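Local coordinates for protein leucine aminopeptidase 2, chloroplastic (Streptomyces sp. BC16019, PDB 5LHJ) that acts in bottromycin maturation as an M17-family metalloaminopeptidase, probably trimming N-terminal residues from peptides with the help of manganese ions, at residues A124-V136 with V157-L171. Numbering follows the deposited sequence.
Sequences AAERARAVAEGAV and VIVATPERRAVAEGL
Helix 124-136 crosses helix 164-171 at -35° with the axes only 7.3 Å apart, and R129 CA and G170 CA, 4.5 Å from each other, are the nearest CA pair. The setting is the beta-alpha-beta crossover of the N-terminal alpha/beta domain: helix 124-136 links strand 109-112 to its parallel neighbour 156-159, at one edge of the sheet, and runs nearly antiparallel to that second strand. Small residues permit the close crossing. G170 has no side chain to collide with the R129 carbonyl, and the backbones also meet through a CA-H...O contact from R129 CA to A166 O. A132 CB sits among V167 CG1, L171 CD2 and V159 CG2, while A128 CB rests on T161 CG2 and E163 CB. On the sheet side, V131 CG1 meets V159 CG1 at 3.9 Å, and F93 of helix 90-102 covers V131 further. At the C-terminal end of 124-136, V136 CG2 touches L171 CD2 at 3.5 Å, the two side chains crossing at about a right angle.

R129 supplies the direct polar link. With CG anti to the backbone N (chi1 -169°), its chain passes alongside A166 O and G170 CA, then bends at chi3. NE donates to E169 OE1 at 2.8 Å, nearly along the C-O direction; NH2 adds a weak bond to the same oxygen, with guanidinium and carboxylate planes 18° apart. NH1 grips E126 OE2 at 2.8 Å from above the carboxylate plane, completing a three-residue salt-bridge network. A methionine in place of R129 would probably leave both glutamates without this shared positive partner and remove the ionic tie between the helices. E133, salt-bridged through OE1 to R94, lays CG against G170 O at 3.3 Å; its OE2 accepts a hydrogen bond from a water 2.7 Å away, which also donates weakly to E169 O.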
loop_
_atom_site.group_PDB
_atom_site.type_symbol
_atom_site.label_atom_id
_atom_site.label_comp_id
_atom_site.label_asym_id
_atom_site.label_seq_id
_atom_site.Cartn_x
_atom_site.Cartn_y
_atom_site.Cartn_z
ATOM N N ALA A 124 -43.871 -9.335 32.781
ATOM C CA ALA A 124 -43.080 -9.988 33.828
ATOM C C ALA A 124 -42.231 -11.162 33.322
ATOM O O ALA A 124 -41.062 -11.293 33.707
ATOM C CB ALA A 124 -43.980 -10.454 34.966
ATOM N N ALA A 125 -42.814 -12.014 32.480
ATOM C CA ALA A 125 -42.079 -13.156 31.922
ATOM C C ALA A 125 -40.903 -12.714 31.045
ATOM O O ALA A 125 -39.826 -13.317 31.100
ATOM C CB ALA A 125 -42.998 -14.063 31.126
ATOM N N GLU A 126 -41.114 -11.671 30.250
ATOM C CA GLU A 126 -40.057 -11.118 29.392
ATOM C C GLU A 126 -38.948 -10.479 30.232
ATOM O O GLU A 126 -37.761 -10.627 29.918
ATOM C CB GLU A 126 -40.621 -10.108 28.382
ATOM C CG GLU A 126 -41.185 -10.725 27.104
ATOM C CD GLU A 126 -42.314 -11.728 27.341
ATOM O OE1 GLU A 126 -43.299 -11.389 28.035
ATOM O OE2 GLU A 126 -42.218 -12.868 26.832
ATOM N N ARG A 127 -39.324 -9.794 31.311
ATOM C CA ARG A 127 -38.325 -9.242 32.252
ATOM C C ARG A 127 -37.474 -10.348 32.864
ATOM O O ARG A 127 -36.239 -10.259 32.879
ATOM C CB ARG A 127 -38.995 -8.435 33.368
ATOM C CG ARG A 127 -39.699 -7.182 32.865
ATOM C CD ARG A 127 -40.074 -6.222 33.983
ATOM N NE ARG A 127 -40.757 -6.828 35.122
ATOM C CZ ARG A 127 -42.072 -6.812 35.367
ATOM N NH1 ARG A 127 -42.947 -6.280 34.519
ATOM N NH2 ARG A 127 -42.524 -7.378 36.476
ATOM N N ALA A 128 -38.134 -11.405 33.344
ATOM C CA ALA A 128 -37.433 -12.512 34.007
ATOM C C ALA A 128 -36.460 -13.231 33.062
ATOM O O ALA A 128 -35.321 -13.522 33.436
ATOM C CB ALA A 128 -38.431 -13.500 34.617
ATOM N N ARG A 129 -36.916 -13.500 31.844
ATOM C CA ARG A 129 -36.092 -14.166 30.827
ATOM C C ARG A 129 -34.846 -13.335 30.496
ATOM O O ARG A 129 -33.722 -13.868 30.452
ATOM C CB ARG A 129 -36.923 -14.433 29.567
ATOM C CG ARG A 129 -36.255 -15.343 28.537
ATOM C CD ARG A 129 -37.132 -15.569 27.300
ATOM N NE ARG A 129 -38.436 -16.098 27.681
ATOM C CZ ARG A 129 -39.605 -15.433 27.687
ATOM N NH1 ARG A 129 -39.723 -14.166 27.265
ATOM N NH2 ARG A 129 -40.704 -16.060 28.111
ATOM N N ALA A 130 -35.046 -12.032 30.309
ATOM C CA ALA A 130 -33.957 -11.116 29.964
ATOM C C ALA A 130 -32.932 -10.949 31.091
ATOM O O ALA A 130 -31.728 -10.930 30.841
ATOM C CB ALA A 130 -34.507 -9.761 29.543
ATOM N N VAL A 131 -33.409 -10.826 32.331
ATOM C CA VAL A 131 -32.517 -10.707 33.484
ATOM C C VAL A 131 -31.675 -11.975 33.648
ATOM O O VAL A 131 -30.469 -11.893 33.880
ATOM C CB VAL A 131 -33.296 -10.371 34.771
ATOM C CG1 VAL A 131 -32.412 -10.462 36.009
ATOM C CG2 VAL A 131 -33.889 -8.961 34.669
ATOM N N ALA A 132 -32.304 -13.143 33.525
ATOM C CA ALA A 132 -31.567 -14.409 33.615
ATOM C C ALA A 132 -30.489 -14.499 32.530
ATOM O O ALA A 132 -29.344 -14.892 32.811
ATOM C CB ALA A 132 -32.518 -15.595 33.513
ATOM N N GLU A 133 -30.854 -14.123 31.304
ATOM C CA GLU A 133 -29.894 -14.121 30.192
ATOM C C GLU A 133 -28.733 -13.183 30.451
ATOM O O GLU A 133 -27.567 -13.555 30.281
ATOM C CB GLU A 133 -30.554 -13.708 28.873
ATOM C CG GLU A 133 -31.411 -14.781 28.252
ATOM C CD GLU A 133 -32.004 -14.384 26.904
ATOM O OE1 GLU A 133 -31.530 -13.390 26.281
ATOM O OE2 GLU A 133 -32.929 -15.106 26.455
ATOM N N GLY A 134 -29.052 -11.955 30.851
ATOM C CA GLY A 134 -28.021 -10.921 31.044
ATOM C C GLY A 134 -27.039 -11.284 32.143
ATOM O O GLY A 134 -25.848 -10.961 32.049
ATOM N N ALA A 135 -27.539 -11.955 33.184
ATOM C CA ALA A 135 -26.703 -12.395 34.299
ATOM C C ALA A 135 -25.652 -13.404 33.848
ATOM O O ALA A 135 -24.470 -13.245 34.149
ATOM C CB ALA A 135 -27.555 -12.991 35.400
ATOM N N VAL A 136 -26.085 -14.431 33.115
ATOM C CA VAL A 136 -25.166 -15.449 32.608
ATOM C C VAL A 136 -24.207 -14.851 31.579
ATOM O O VAL A 136 -22.991 -15.070 31.643
ATOM C CB VAL A 136 -25.924 -16.647 31.996
ATOM C CG1 VAL A 136 -24.966 -17.641 31.339
ATOM C CG2 VAL A 136 -26.760 -17.330 33.061
ATOM N N VAL A 157 -25.785 -16.963 41.665
ATOM C CA VAL A 157 -26.614 -15.853 41.196
ATOM C C VAL A 157 -28.065 -16.320 41.191
ATOM O O VAL A 157 -28.385 -17.358 40.612
ATOM C CB VAL A 157 -26.212 -15.375 39.795
ATOM C CG1 VAL A 157 -27.148 -14.266 39.308
ATOM C CG2 VAL A 157 -24.764 -14.903 39.809
ATOM N N ILE A 158 -28.924 -15.546 41.847
ATOM C CA ILE A 158 -30.329 -15.871 42.032
ATOM C C ILE A 158 -31.155 -14.788 41.357
ATOM O O ILE A 158 -30.881 -13.605 41.548
ATOM C CB ILE A 158 -30.667 -15.932 43.540
ATOM C CG1 ILE A 158 -29.859 -17.050 44.208
ATOM C CG2 ILE A 158 -32.168 -16.080 43.760
ATOM C CD1 ILE A 158 -30.024 -17.116 45.717
ATOM N N VAL A 159 -32.146 -15.183 40.562
ATOM C CA VAL A 159 -33.049 -14.233 39.925
ATOM C C VAL A 159 -34.392 -14.322 40.648
ATOM O O VAL A 159 -35.028 -15.385 40.624
ATOM C CB VAL A 159 -33.232 -14.529 38.422
ATOM C CG1 VAL A 159 -34.151 -13.494 37.770
ATOM C CG2 VAL A 159 -31.881 -14.527 37.712
ATOM N N ALA A 160 -34.794 -13.224 41.295
ATOM C CA ALA A 160 -36.066 -13.157 42.030
ATOM C C ALA A 160 -37.224 -12.828 41.085
ATOM O O ALA A 160 -37.192 -11.822 40.374
ATOM C CB ALA A 160 -35.987 -12.133 43.156
ATOM N N THR A 161 -38.229 -13.699 41.066
ATOM C CA THR A 161 -39.428 -13.539 40.240
ATOM C C THR A 161 -40.295 -14.782 40.423
ATOM O O THR A 161 -39.754 -15.868 40.616
ATOM C CB THR A 161 -39.119 -13.377 38.728
ATOM O OG1 THR A 161 -40.331 -13.356 37.961
ATOM C CG2 THR A 161 -38.213 -14.499 38.202
ATOM N N PRO A 162 -41.634 -14.631 40.360
ATOM C CA PRO A 162 -42.477 -15.837 40.233
ATOM C C PRO A 162 -42.386 -16.545 38.866
ATOM O O PRO A 162 -42.854 -17.677 38.750
ATOM C CB PRO A 162 -43.899 -15.303 40.471
ATOM C CG PRO A 162 -43.826 -13.852 40.166
ATOM C CD PRO A 162 -42.430 -13.393 40.453
ATOM N N GLU A 163 -41.803 -15.895 37.852
ATOM C CA GLU A 163 -41.747 -16.432 36.489
ATOM C C GLU A 163 -40.604 -17.437 36.320
ATOM O O GLU A 163 -39.642 -17.199 35.580
ATOM C CB GLU A 163 -41.605 -15.290 35.478
ATOM C CG GLU A 163 -42.731 -14.257 35.521
ATOM C CD GLU A 163 -44.058 -14.766 34.987
ATOM O OE1 GLU A 163 -44.092 -15.718 34.187
ATOM O OE2 GLU A 163 -45.094 -14.201 35.374
ATOM N N ARG A 164 -40.728 -18.587 36.974
ATOM C CA ARG A 164 -39.630 -19.558 37.010
ATOM C C ARG A 164 -39.363 -20.217 35.661
ATOM O O ARG A 164 -38.214 -20.492 35.336
ATOM C CB ARG A 164 -39.863 -20.638 38.081
ATOM C CG ARG A 164 -40.162 -20.119 39.481
ATOM C CD ARG A 164 -39.284 -18.950 39.939
ATOM N NE ARG A 164 -37.855 -19.271 39.874
ATOM C CZ ARG A 164 -36.862 -18.391 40.039
ATOM N NH1 ARG A 164 -35.604 -18.803 39.941
ATOM N NH2 ARG A 164 -37.110 -17.107 40.291
ATOM N N ARG A 165 -40.412 -20.454 34.876
ATOM C CA ARG A 165 -40.260 -21.009 33.527
ATOM C C ARG A 165 -39.412 -20.061 32.671
ATOM O O ARG A 165 -38.483 -20.501 31.993
ATOM C CB ARG A 165 -41.639 -21.252 32.887
ATOM C CG ARG A 165 -41.660 -21.544 31.392
ATOM C CD ARG A 165 -41.355 -22.987 31.079
ATOM N NE ARG A 165 -42.486 -23.867 31.381
ATOM C CZ ARG A 165 -42.472 -25.195 31.239
ATOM N NH1 ARG A 165 -41.377 -25.826 30.797
ATOM N NH2 ARG A 165 -43.561 -25.899 31.549
ATOM N N ALA A 166 -39.737 -18.770 32.719
ATOM C CA ALA A 166 -38.991 -17.750 31.959
ATOM C C ALA A 166 -37.516 -17.683 32.372
ATOM O O ALA A 166 -36.645 -17.535 31.517
ATOM C CB ALA A 166 -39.644 -16.387 32.121
ATOM N N VAL A 167 -37.240 -17.800 33.671
ATOM C CA VAL A 167 -35.855 -17.827 34.166
ATOM C C VAL A 167 -35.104 -19.024 33.572
ATOM O O VAL A 167 -33.992 -18.875 33.052
ATOM C CB VAL A 167 -35.773 -17.838 35.708
ATOM C CG1 VAL A 167 -34.340 -18.089 36.185
ATOM C CG2 VAL A 167 -36.297 -16.519 36.274
ATOM N N ALA A 168 -35.732 -20.195 33.618
ATOM C CA ALA A 168 -35.135 -21.407 33.063
ATOM C C ALA A 168 -34.844 -21.282 31.573
ATOM O O ALA A 168 -33.770 -21.699 31.128
ATOM C CB ALA A 168 -36.027 -22.626 33.332
ATOM N N GLU A 169 -35.785 -20.705 30.820
ATOM C CA GLU A 169 -35.632 -20.472 29.378
ATOM C C GLU A 169 -34.437 -19.542 29.106
ATOM O O GLU A 169 -33.619 -19.808 28.220
ATOM C CB GLU A 169 -36.892 -19.831 28.757
ATOM C CG GLU A 169 -38.097 -20.755 28.555
ATOM C CD GLU A 169 -39.366 -20.010 28.133
ATOM O OE1 GLU A 169 -39.303 -18.799 27.761
ATOM O OE2 GLU A 169 -40.449 -20.636 28.192
ATOM N N GLY A 170 -34.349 -18.460 29.876
ATOM C CA GLY A 170 -33.262 -17.491 29.719
ATOM C C GLY A 170 -31.893 -18.059 30.057
ATOM O O GLY A 170 -30.932 -17.845 29.334
ATOM N N LEU A 171 -31.802 -18.779 31.172
ATOM C CA LEU A 171 -30.542 -19.440 31.541
ATOM C C LEU A 171 -30.080 -20.393 30.452
ATOM O O LEU A 171 -28.906 -20.393 30.075
ATOM C CB LEU A 171 -30.651 -20.173 32.888
ATOM C CG LEU A 171 -30.912 -19.349 34.158
ATOM C CD1 LEU A 171 -31.122 -20.275 35.357
ATOM C CD2 LEU A 171 -29.830 -18.330 34.487
HETATM O O HOH W 1 -34.457 -17.370 26.262
#